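Local coordinates for protein MHP1 (Microbacterium liquefaciens, PDB 2JLN) that carries 5-aryl-substituted hydantoins such as 5-indolylmethyl and 5-benzyl hydantoin into the cell in a sodium-dependent manner, at residues W36-A48 and F305-A317. Residues are numbered along the deposited sequence; the frame is centred on the assembly and turned at random.
Sequences WFAMAIQVAIFIA and FVLLATWSTNPAA. With NA (sodium ion), chain B.
The transporter's sodium site lies where the interrupted helix of 36-48 meets 305-317, and five oxygens close on the ion. Ala-38 O and Ile-41 O come from the broken end of helix 29-40; 305-317 supplies Ala-309 O, opposite Ala-38 O, with Ser-312 OG and Thr-313 OG1. Ser-312 OG donates to Leu-308 O in the carbonyl plane (2.6 Å), fixing its rotation. Thr-313 OG1 lies anti to its carbonyl carbon (chi1 -68°), where it binds the ion and donates to Met-39 O at 2.7 Å, from above that carbonyl's plane. The sodium keeps Ile-41 O and Ala-309 O together at 3.2 Å. Gln-42 crosses Thr-313 at about a right angle, its CB 3.7 Å from Thr-313 OG1 and its CG near the methyl, while its OE1 accepts from Ala-44 N. A glycine here would probably open a gap beside the Thr-313 hydroxyl and methyl and leave Ala-44 N without its side-chain acceptor. On either side of the ion, Ile-41 CG2 meets Phe-305 CZ obliquely (4.2 Å) and Met-39 SD rests against CB of Ala-316 and Ala-317. Such coordination between helices one and eight marks the Na2 site of sodium-coupled LeuT-fold transporters.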
loop_
_atom_site.group_PDB
_atom_site.type_symbol
_atom_site.label_atom_id
_atom_site.label_comp_id
_atom_site.label_asym_id
_atom_site.label_seq_id
_atom_site.Cartn_x
_atom_site.Cartn_y
_atom_site.Cartn_z
ATOM N N TRP A 36 -4.340 -1.336 9.701
ATOM C CA TRP A 36 -5.107 -0.790 8.587
ATOM C C TRP A 36 -5.962 0.417 8.964
ATOM O O TRP A 36 -6.193 1.294 8.139
ATOM C CB TRP A 36 -5.951 -1.869 7.942
ATOM C CG TRP A 36 -5.178 -2.607 6.931
ATOM C CD1 TRP A 36 -4.182 -3.515 7.154
ATOM C CD2 TRP A 36 -5.297 -2.486 5.525
ATOM N NE1 TRP A 36 -3.677 -3.978 5.964
ATOM C CE2 TRP A 36 -4.347 -3.358 4.946
ATOM C CE3 TRP A 36 -6.106 -1.714 4.689
ATOM C CZ2 TRP A 36 -4.191 -3.487 3.575
ATOM C CZ3 TRP A 36 -5.948 -1.835 3.321
ATOM C CH2 TRP A 36 -4.993 -2.717 2.774
ATOM N N PHE A 37 -6.410 0.474 10.214
ATOM C CA PHE A 37 -7.142 1.643 10.668
ATOM C C PHE A 37 -6.214 2.845 10.675
ATOM O O PHE A 37 -6.565 3.892 10.158
ATOM C CB PHE A 37 -7.805 1.446 12.035
ATOM C CG PHE A 37 -8.554 2.659 12.525
ATOM C CD1 PHE A 37 -7.872 3.752 13.058
ATOM C CD2 PHE A 37 -9.945 2.714 12.456
ATOM C CE1 PHE A 37 -8.565 4.887 13.498
ATOM C CE2 PHE A 37 -10.655 3.846 12.908
ATOM C CZ PHE A 37 -9.961 4.929 13.424
ATOM N N ALA A 38 -5.027 2.723 11.240
ATOM C CA ALA A 38 -4.142 3.884 11.271
ATOM C C ALA A 38 -3.476 4.178 9.911
ATOM O O ALA A 38 -3.176 5.334 9.613
ATOM C CB ALA A 38 -3.109 3.755 12.376
ATOM N N MET A 39 -3.269 3.143 9.089
ATOM C CA MET A 39 -2.692 3.289 7.736
ATOM C C MET A 39 -3.629 3.974 6.719
ATOM O O MET A 39 -3.160 4.581 5.782
ATOM C CB MET A 39 -2.181 1.924 7.211
ATOM C CG MET A 39 -1.586 1.896 5.790
ATOM S SD MET A 39 -0.454 0.509 5.338
ATOM C CE MET A 39 -1.273 -0.893 6.110
ATOM N N ALA A 40 -4.943 3.901 6.916
ATOM C CA ALA A 40 -5.894 4.550 6.006
ATOM C C ALA A 40 -6.162 6.038 6.264
ATOM O O ALA A 40 -6.575 6.756 5.353
ATOM C CB ALA A 40 -7.193 3.808 5.991
ATOM N N ILE A 41 -5.966 6.492 7.501
ATOM C CA ILE A 41 -6.095 7.913 7.844
ATOM C C ILE A 41 -4.885 8.730 7.365
ATOM O O ILE A 41 -3.823 8.723 7.972
ATOM C CB ILE A 41 -6.232 8.101 9.348
ATOM C CG1 ILE A 41 -7.376 7.248 9.880
ATOM C CG2 ILE A 41 -6.430 9.557 9.691
ATOM C CD1 ILE A 41 -7.167 6.803 11.346
ATOM N N GLN A 42 -5.045 9.442 6.265
ATOM C CA GLN A 42 -3.928 10.175 5.715
ATOM C C GLN A 42 -4.402 11.036 4.557
ATOM O O GLN A 42 -5.130 10.571 3.677
ATOM C CB GLN A 42 -2.855 9.205 5.254
ATOM C CG GLN A 42 -3.378 8.212 4.247
ATOM C CD GLN A 42 -3.157 8.617 2.783
ATOM O OE1 GLN A 42 -2.439 9.572 2.466
ATOM N NE2 GLN A 42 -3.764 7.861 1.882
ATOM N N VAL A 43 -3.977 12.293 4.590
ATOM C CA VAL A 43 -4.201 13.291 3.541
ATOM C C VAL A 43 -4.932 12.892 2.264
ATOM O O VAL A 43 -6.020 13.393 2.017
ATOM C CB VAL A 43 -2.890 14.001 3.208
ATOM C CG1 VAL A 43 -2.896 14.567 1.793
ATOM C CG2 VAL A 43 -2.639 15.081 4.266
ATOM N N ALA A 44 -4.360 12.019 1.447
ATOM C CA ALA A 44 -5.006 11.667 0.180
ATOM C C ALA A 44 -6.557 11.637 0.235
ATOM O O ALA A 44 -7.226 12.130 -0.671
ATOM C CB ALA A 44 -4.461 10.337 -0.352
ATOM N N ILE A 45 -7.129 11.064 1.291
ATOM C CA ILE A 45 -8.575 10.861 1.339
ATOM C C ILE A 45 -9.385 12.127 1.710
ATOM O O ILE A 45 -10.589 12.203 1.443
ATOM C CB ILE A 45 -8.965 9.674 2.267
ATOM C CG1 ILE A 45 -10.336 9.118 1.864
ATOM C CG2 ILE A 45 -8.905 10.087 3.751
ATOM C CD1 ILE A 45 -11.225 8.842 3.050
ATOM N N PHE A 46 -8.751 13.116 2.322
ATOM C CA PHE A 46 -9.398 14.400 2.393
ATOM C C PHE A 46 -9.536 14.959 0.972
ATOM O O PHE A 46 -10.608 15.373 0.549
ATOM C CB PHE A 46 -8.616 15.354 3.275
ATOM C CG PHE A 46 -8.715 15.040 4.739
ATOM C CD1 PHE A 46 -7.711 15.413 5.614
ATOM C CD2 PHE A 46 -9.807 14.370 5.241
ATOM C CE1 PHE A 46 -7.804 15.127 6.963
ATOM C CE2 PHE A 46 -9.898 14.081 6.594
ATOM C CZ PHE A 46 -8.897 14.462 7.451
ATOM N N ILE A 47 -8.451 14.961 0.215
ATOM C CA ILE A 47 -8.497 15.504 -1.135
ATOM C C ILE A 47 -9.476 14.749 -2.045
ATOM O O ILE A 47 -10.327 15.332 -2.706
ATOM C CB ILE A 47 -7.093 15.524 -1.753
ATOM C CG1 ILE A 47 -6.213 16.499 -0.992
ATOM C CG2 ILE A 47 -7.161 15.933 -3.201
ATOM C CD1 ILE A 47 -4.774 16.363 -1.346
ATOM N N ALA A 48 -9.365 13.441 -2.070
ATOM C CA ALA A 48 -10.210 12.661 -2.943
ATOM C C ALA A 48 -11.692 12.863 -2.654
ATOM O O ALA A 48 -12.454 13.132 -3.552
ATOM C CB ALA A 48 -9.849 11.200 -2.832
ATOM N N PHE A 305 -1.970 16.088 15.039
ATOM C CA PHE A 305 -2.781 15.141 14.272
ATOM C C PHE A 305 -2.158 14.774 12.907
ATOM O O PHE A 305 -1.877 13.605 12.639
ATOM C CB PHE A 305 -4.182 15.685 14.053
ATOM C CG PHE A 305 -4.963 14.922 13.031
ATOM C CD1 PHE A 305 -5.767 13.855 13.404
ATOM C CD2 PHE A 305 -4.888 15.255 11.689
ATOM C CE1 PHE A 305 -6.494 13.147 12.454
ATOM C CE2 PHE A 305 -5.606 14.549 10.741
ATOM C CZ PHE A 305 -6.405 13.494 11.122
ATOM N N VAL A 306 -1.961 15.768 12.045
ATOM C CA VAL A 306 -1.340 15.548 10.743
ATOM C C VAL A 306 -0.048 14.703 10.816
ATOM O O VAL A 306 0.180 13.795 9.996
ATOM C CB VAL A 306 -1.034 16.894 10.071
ATOM C CG1 VAL A 306 -0.303 16.688 8.752
ATOM C CG2 VAL A 306 -2.312 17.690 9.882
ATOM N N LEU A 307 0.797 15.014 11.799
ATOM C CA LEU A 307 2.042 14.280 12.028
ATOM C C LEU A 307 1.775 12.841 12.457
ATOM O O LEU A 307 2.366 11.913 11.941
ATOM C CB LEU A 307 2.868 14.976 13.110
ATOM C CG LEU A 307 4.213 14.324 13.419
ATOM C CD1 LEU A 307 5.161 14.584 12.269
ATOM C CD2 LEU A 307 4.766 14.876 14.703
ATOM N N LEU A 308 0.891 12.658 13.424
ATOM C CA LEU A 308 0.516 11.325 13.847
ATOM C C LEU A 308 -0.108 10.521 12.691
ATOM O O LEU A 308 0.058 9.308 12.604
ATOM C CB LEU A 308 -0.436 11.416 15.016
ATOM C CG LEU A 308 -0.394 10.183 15.896
ATOM C CD1 LEU A 308 1.045 9.969 16.379
ATOM C CD2 LEU A 308 -1.393 10.305 17.072
ATOM N N ALA A 309 -0.806 11.195 11.786
ATOM C CA ALA A 309 -1.410 10.519 10.638
ATOM C C ALA A 309 -0.438 10.134 9.507
ATOM O O ALA A 309 -0.719 9.251 8.721
ATOM C CB ALA A 309 -2.564 11.360 10.083
ATOM N N THR A 310 0.689 10.811 9.411
ATOM C CA THR A 310 1.688 10.511 8.385
ATOM C C THR A 310 2.603 9.353 8.817
ATOM O O THR A 310 3.003 8.501 8.029
ATOM C CB THR A 310 2.517 11.779 8.126
ATOM O OG1 THR A 310 1.610 12.860 7.905
ATOM C CG2 THR A 310 3.446 11.628 6.944
ATOM N N TRP A 311 2.915 9.328 10.101
ATOM C CA TRP A 311 3.815 8.345 10.656
ATOM C C TRP A 311 3.177 6.967 10.622
ATOM O O TRP A 311 3.878 5.970 10.595
ATOM C CB TRP A 311 4.082 8.702 12.108
ATOM C CG TRP A 311 5.464 8.497 12.508
ATOM C CD1 TRP A 311 6.390 7.692 11.903
ATOM C CD2 TRP A 311 6.111 9.092 13.620
ATOM N NE1 TRP A 311 7.581 7.756 12.577
ATOM C CE2 TRP A 311 7.436 8.611 13.638
ATOM C CE3 TRP A 311 5.701 9.990 14.604
ATOM C CZ2 TRP A 311 8.355 9.002 14.603
ATOM C CZ3 TRP A 311 6.606 10.376 15.556
ATOM C CH2 TRP A 311 7.926 9.886 15.550
ATOM N N SER A 312 1.845 6.912 10.659
ATOM C CA SER A 312 1.127 5.643 10.667
ATOM C C SER A 312 0.922 5.110 9.256
ATOM O O SER A 312 0.406 4.006 9.083
ATOM C CB SER A 312 -0.211 5.788 11.377
ATOM O OG SER A 312 -0.629 7.130 11.326
ATOM N N THR A 313 1.333 5.890 8.252
ATOM C CA THR A 313 1.148 5.497 6.859
ATOM C C THR A 313 2.449 5.407 6.045
ATOM O O THR A 313 2.734 4.374 5.424
ATOM C CB THR A 313 0.148 6.418 6.151
ATOM O OG1 THR A 313 -1.158 6.198 6.694
ATOM C CG2 THR A 313 0.108 6.121 4.680
ATOM N N ASN A 314 3.240 6.475 6.039
ATOM C CA ASN A 314 4.464 6.506 5.240
ATOM C C ASN A 314 5.383 5.265 5.348
ATOM O O ASN A 314 5.545 4.543 4.361
ATOM C CB ASN A 314 5.242 7.791 5.507
ATOM C CG ASN A 314 6.150 8.160 4.366
ATOM O OD1 ASN A 314 5.881 7.815 3.217
ATOM N ND2 ASN A 314 7.241 8.861 4.671
ATOM N N PRO A 315 5.987 5.006 6.537
ATOM C CA PRO A 315 6.888 3.855 6.684
ATOM C C PRO A 315 6.330 2.571 6.074
ATOM O O PRO A 315 6.916 1.967 5.164
ATOM C CB PRO A 315 6.966 3.692 8.205
ATOM C CG PRO A 315 6.934 5.077 8.668
ATOM C CD PRO A 315 5.805 5.666 7.840
ATOM N N ALA A 316 5.186 2.153 6.598
ATOM C CA ALA A 316 4.617 0.878 6.223
ATOM C C ALA A 316 4.267 0.807 4.737
ATOM O O ALA A 316 4.496 -0.218 4.108
ATOM C CB ALA A 316 3.405 0.566 7.095
ATOM N N ALA A 317 3.738 1.886 4.162
ATOM C CA ALA A 317 3.282 1.831 2.771
ATOM C C ALA A 317 4.355 2.179 1.726
ATOM O O ALA A 317 4.300 1.693 0.600
ATOM C CB ALA A 317 2.061 2.690 2.583
HETATM NA NA NA B . -1.753 7.471 9.083
#